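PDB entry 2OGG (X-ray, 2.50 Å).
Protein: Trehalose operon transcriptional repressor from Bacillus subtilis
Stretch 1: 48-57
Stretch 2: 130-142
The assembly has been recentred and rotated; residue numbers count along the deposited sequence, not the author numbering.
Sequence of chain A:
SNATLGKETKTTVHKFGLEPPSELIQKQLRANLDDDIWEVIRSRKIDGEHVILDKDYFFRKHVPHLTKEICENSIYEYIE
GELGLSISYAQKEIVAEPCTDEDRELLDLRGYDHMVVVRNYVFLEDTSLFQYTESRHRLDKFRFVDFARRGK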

# COMPACT_ATOMS: atom_id res chain seq x y z
N GLY A 48 -15.37 12.90 27.35
CA GLY A 48 -16.34 11.99 27.95
C GLY A 48 -17.55 11.74 27.07
O GLY A 48 -18.68 11.71 27.55
N GLU A 49 -17.32 11.49 25.79
CA GLU A 49 -18.42 11.46 24.84
C GLU A 49 -18.41 10.22 24.00
O GLU A 49 -17.34 9.75 23.60
CB GLU A 49 -18.37 12.67 23.93
CG GLU A 49 -18.49 14.00 24.65
CD GLU A 49 -18.66 15.15 23.69
OE1 GLU A 49 -17.77 15.35 22.84
OE2 GLU A 49 -19.71 15.82 23.75
N HIS A 50 -19.60 9.75 23.65
CA HIS A 50 -19.77 8.66 22.68
C HIS A 50 -19.76 9.25 21.28
O HIS A 50 -20.67 10.01 20.90
CB HIS A 50 -21.09 7.94 22.91
CG HIS A 50 -21.16 7.24 24.23
ND1 HIS A 50 -20.66 5.96 24.42
CD2 HIS A 50 -21.63 7.64 25.43
CE1 HIS A 50 -20.83 5.61 25.68
NE2 HIS A 50 -21.43 6.61 26.31
N VAL A 51 -18.75 8.90 20.50
CA VAL A 51 -18.52 9.61 19.27
C VAL A 51 -18.32 8.78 18.01
O VAL A 51 -18.35 9.32 16.91
CB VAL A 51 -17.41 10.63 19.42
CG1 VAL A 51 -17.76 11.60 20.53
CG2 VAL A 51 -16.12 9.93 19.75
N ILE A 52 -18.02 7.49 18.18
CA ILE A 52 -17.90 6.58 17.06
C ILE A 52 -18.86 5.41 17.23
O ILE A 52 -19.00 4.86 18.33
CB ILE A 52 -16.46 6.04 16.91
CG1 ILE A 52 -15.50 7.18 16.61
CG2 ILE A 52 -16.38 5.03 15.74
CD1 ILE A 52 -14.18 7.09 17.36
N LEU A 53 -19.49 4.98 16.15
CA LEU A 53 -20.31 3.79 16.22
C LEU A 53 -19.73 2.74 15.31
O LEU A 53 -19.47 3.03 14.14
CB LEU A 53 -21.76 4.09 15.86
CG LEU A 53 -22.61 2.85 16.09
CD1 LEU A 53 -22.92 2.70 17.57
CD2 LEU A 53 -23.86 2.80 15.20
N ASP A 54 -19.30 1.63 15.89
CA ASP A 54 -18.61 0.58 15.13
C ASP A 54 -19.52 -0.62 14.92
O ASP A 54 -20.02 -1.20 15.88
CB ASP A 54 -17.36 0.14 15.87
CG ASP A 54 -16.18 1.08 15.63
OD1 ASP A 54 -16.01 1.52 14.47
OD2 ASP A 54 -15.36 1.30 16.57
N LYS A 55 -19.84 -0.92 13.67
CA LYS A 55 -20.65 -2.12 13.36
C LYS A 55 -19.82 -3.19 12.65
O LYS A 55 -19.16 -2.90 11.66
CB LYS A 55 -21.87 -1.71 12.54
CG LYS A 55 -22.72 -0.67 13.27
CD LYS A 55 -23.68 0.10 12.36
CE LYS A 55 -24.83 -0.80 11.91
NZ LYS A 55 -25.96 -0.03 11.34
N ASP A 56 -19.62 -4.33 13.30
CA ASP A 56 -18.93 -5.42 12.62
C ASP A 56 -19.90 -6.54 12.29
O ASP A 56 -20.62 -6.98 13.18
CB ASP A 56 -17.78 -5.97 13.47
CG ASP A 56 -16.50 -5.13 13.36
OD1 ASP A 56 -15.74 -5.39 12.40
OD2 ASP A 56 -16.21 -4.26 14.25
N TYR A 57 -19.63 -7.23 11.18
CA TYR A 57 -20.40 -8.37 10.72
C TYR A 57 -19.45 -9.37 10.04
O TYR A 57 -18.79 -9.03 9.06
CB TYR A 57 -21.41 -7.91 9.66
CG TYR A 57 -22.44 -6.95 10.20
CD1 TYR A 57 -23.63 -7.41 10.77
CD2 TYR A 57 -22.26 -5.58 10.09
CE1 TYR A 57 -24.56 -6.54 11.26
CE2 TYR A 57 -23.11 -4.72 10.70
CZ TYR A 57 -24.30 -5.19 11.21
OH TYR A 57 -25.21 -4.31 11.75
N PHE A 130 -15.32 -12.07 3.65
CA PHE A 130 -15.52 -12.75 4.91
C PHE A 130 -16.01 -11.83 6.03
O PHE A 130 -16.65 -12.30 6.96
CB PHE A 130 -14.20 -13.40 5.31
CG PHE A 130 -13.92 -13.36 6.76
CD1 PHE A 130 -14.54 -14.27 7.63
CD2 PHE A 130 -13.03 -12.46 7.28
CE1 PHE A 130 -14.34 -14.21 9.00
CE2 PHE A 130 -12.77 -12.43 8.65
CZ PHE A 130 -13.44 -13.31 9.51
N GLN A 131 -15.67 -10.54 5.96
CA GLN A 131 -16.06 -9.58 7.00
C GLN A 131 -16.48 -8.21 6.46
O GLN A 131 -15.94 -7.72 5.47
CB GLN A 131 -14.91 -9.38 7.96
CG GLN A 131 -15.13 -8.24 8.95
CD GLN A 131 -13.99 -8.15 9.91
OE1 GLN A 131 -13.01 -8.89 9.77
NE2 GLN A 131 -14.19 -7.40 11.00
N TYR A 132 -17.40 -7.55 7.15
CA TYR A 132 -17.78 -6.21 6.77
C TYR A 132 -17.87 -5.30 7.99
O TYR A 132 -18.53 -5.65 8.97
CB TYR A 132 -19.07 -6.20 5.97
CG TYR A 132 -19.77 -4.86 5.95
CD1 TYR A 132 -19.43 -3.87 5.04
CD2 TYR A 132 -20.84 -4.60 6.78
CE1 TYR A 132 -20.03 -2.61 5.07
CE2 TYR A 132 -21.49 -3.36 6.79
CZ TYR A 132 -21.07 -2.36 5.96
OH TYR A 132 -21.76 -1.14 5.95
N THR A 133 -17.19 -4.16 7.95
CA THR A 133 -17.18 -3.21 9.05
C THR A 133 -17.65 -1.85 8.58
O THR A 133 -17.44 -1.47 7.44
CB THR A 133 -15.77 -3.12 9.63
OG1 THR A 133 -15.32 -4.44 9.94
CG2 THR A 133 -15.75 -2.29 10.91
N GLU A 134 -18.44 -1.21 9.42
CA GLU A 134 -18.99 0.11 9.13
C GLU A 134 -18.75 0.98 10.36
O GLU A 134 -19.21 0.64 11.46
CB GLU A 134 -20.49 0.05 8.86
CG GLU A 134 -21.07 1.43 8.64
CD GLU A 134 -22.57 1.46 8.50
OE1 GLU A 134 -23.14 0.56 7.84
OE2 GLU A 134 -23.17 2.48 8.91
N SER A 135 -17.84 1.93 10.23
CA SER A 135 -17.37 2.71 11.37
C SER A 135 -17.80 4.15 11.18
O SER A 135 -17.46 4.77 10.19
CB SER A 135 -15.86 2.64 11.44
OG SER A 135 -15.39 3.04 12.70
N ARG A 136 -18.71 4.61 12.03
CA ARG A 136 -19.34 5.92 11.84
C ARG A 136 -18.80 6.94 12.85
O ARG A 136 -18.97 6.76 14.07
CB ARG A 136 -20.85 5.78 11.98
CG ARG A 136 -21.40 4.62 11.17
CD ARG A 136 -22.92 4.49 11.27
NE ARG A 136 -23.62 5.65 10.72
CZ ARG A 136 -24.02 5.77 9.46
NH1 ARG A 136 -23.74 4.81 8.58
NH2 ARG A 136 -24.69 6.86 9.07
N HIS A 137 -18.13 7.98 12.34
CA HIS A 137 -17.56 9.01 13.19
C HIS A 137 -18.30 10.32 13.12
O HIS A 137 -18.57 10.82 12.04
CB HIS A 137 -16.13 9.31 12.75
CG HIS A 137 -15.23 8.12 12.77
ND1 HIS A 137 -15.31 7.12 11.82
CD2 HIS A 137 -14.20 7.80 13.58
CE1 HIS A 137 -14.38 6.22 12.07
NE2 HIS A 137 -13.68 6.61 13.12
N ARG A 138 -18.45 10.96 14.27
CA ARG A 138 -18.76 12.37 14.32
C ARG A 138 -17.64 13.17 13.65
O ARG A 138 -16.45 12.87 13.80
CB ARG A 138 -18.87 12.77 15.78
CG ARG A 138 -19.81 13.96 16.02
CD ARG A 138 -20.02 14.11 17.50
NE ARG A 138 -18.87 14.73 18.16
CZ ARG A 138 -18.87 15.13 19.43
NH1 ARG A 138 -19.96 14.97 20.19
NH2 ARG A 138 -17.77 15.65 19.96
N LEU A 139 -18.00 14.23 12.94
CA LEU A 139 -17.06 14.89 12.04
C LEU A 139 -15.75 15.31 12.69
O LEU A 139 -14.69 15.18 12.10
CB LEU A 139 -17.70 16.09 11.35
CG LEU A 139 -18.61 15.68 10.20
CD1 LEU A 139 -19.79 14.94 10.77
CD2 LEU A 139 -19.08 16.90 9.42
N ASP A 140 -15.84 15.93 13.86
CA ASP A 140 -14.63 16.40 14.55
C ASP A 140 -13.73 15.27 15.06
O ASP A 140 -12.68 15.53 15.62
CB ASP A 140 -15.00 17.33 15.71
CG ASP A 140 -15.76 16.62 16.82
OD1 ASP A 140 -16.66 15.81 16.52
OD2 ASP A 140 -15.43 16.85 18.01
N LYS A 141 -14.19 14.02 14.99
CA LYS A 141 -13.46 12.90 15.60
C LYS A 141 -12.98 11.92 14.54
O LYS A 141 -13.05 10.70 14.72
CB LYS A 141 -14.34 12.17 16.62
CG LYS A 141 -14.66 12.99 17.87
CD LYS A 141 -13.39 13.38 18.60
CE LYS A 141 -13.68 14.38 19.70
NZ LYS A 141 -12.56 14.42 20.66
N PHE A 142 -12.71 12.44 13.36
CA PHE A 142 -12.29 11.60 12.28
C PHE A 142 -10.94 12.08 11.80
O PHE A 142 -10.74 13.28 11.66
CB PHE A 142 -13.29 11.65 11.14
CG PHE A 142 -12.88 10.83 9.97
CD1 PHE A 142 -12.86 9.46 10.08
CD2 PHE A 142 -12.23 11.43 8.90
CE1 PHE A 142 -12.33 8.68 9.05
CE2 PHE A 142 -11.65 10.66 7.90
CZ PHE A 142 -11.72 9.29 7.96

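Two buried aspartates on one face of this antiparallel strand pair, Asp54 and Asp56, each accept hydrogen bonds from hydroxyl-bearing residues directly across the ladder, and one of these bonds is very short: Ser135 OG donates to Asp54 OD1 at 2.4 Å. Both carboxylates leave their strand with chi1 near -82° (m), which swings their ends closer to the opposite strand than the CA-to-CB bonds alone would bring them. Asp56 OD1 takes two donors, Thr133 OG1 at 2.7 Å and Gln131 NE2 at 2.9 Å, the amide reaching it through a side chain extended in t, t. The second oxygens, Asp54 OD2 and Asp56 OD2, are hydrogen-bonded elsewhere in the structure, so neither buried carboxylate is left unsatisfied.

Beneath these side chains lies a regular ladder. The strand that begins at Glu49 and its partner in the second stretch run antiparallel, at 172°, with Ile52 CA 4.6 Å from His137 CA and touching residues at least 73 positions apart in sequence. Non-hydrogen-bonded pairs (Ile52 with His137, Asp54 with Ser135, Asp56 with Thr133) alternate with hydrogen-bonded ones (Leu53 with Arg136, Lys55 with Glu134, Tyr57 with Tyr132). In the Leu53 pair, Leu53 N donates to Arg136 O at 2.8 Å and Arg136 N to Leu53 O at 2.7 Å, the latter almost linear at 178°. Lys55 N to Glu134 O (2.8 Å) and Glu134 N to Lys55 O (2.9 Å) repeat the motif, as do Tyr57 N to Tyr132 O (2.9 Å, more bent at 135°) and Tyr132 N to Tyr57 O (2.8 Å). Between these rungs, CA-H...O contacts such as Ile52 CA to Arg136 O, 3.2 Å, use carbonyls that already accept an amide hydrogen.

On the face shared with the aspartates, Ile52 packs against His137: its CG2 lies over one face of the imidazole, 4.2 Å from the centroid of the His137 ring and 14° off the normal, a CH-pi contact.

The other face carries Leu53, Lys55 and Tyr57 beside Arg136, Glu134 and Tyr132. Tyr57 CD2 meets Tyr132 CD2 at 3.7 Å, near the plane of the Tyr132 ring and at its edge. The carboxylate of Glu134 is held by its own strand: Tyr132 OH donates to Glu134 OE1 at 2.9 Å, and Arg136 NH1 makes a very short salt bridge to Glu134 OE2 at 2.4 Å. Lys55 NZ stays 4.5 Å from Glu134 OE2, beyond salt-bridge range, and finds a hydrogen bond elsewhere in the structure.

Near the start of the first strand, Arg138 closes the contact. Its backbone N donates to Val51 O at 3.1 Å, while its guanidinium NH2 bridges to Glu49 OE1 at 2.9 Å. A second salt bridge, Arg138 NE to Asp140 OD1 at 3.0 Å, places this guanidinium between two acids, and Val51 CG1 covers one face of it, 3.9 Å from Arg138 CZ. Val51 CG2 also touches Lys141 CG at 3.9 Å.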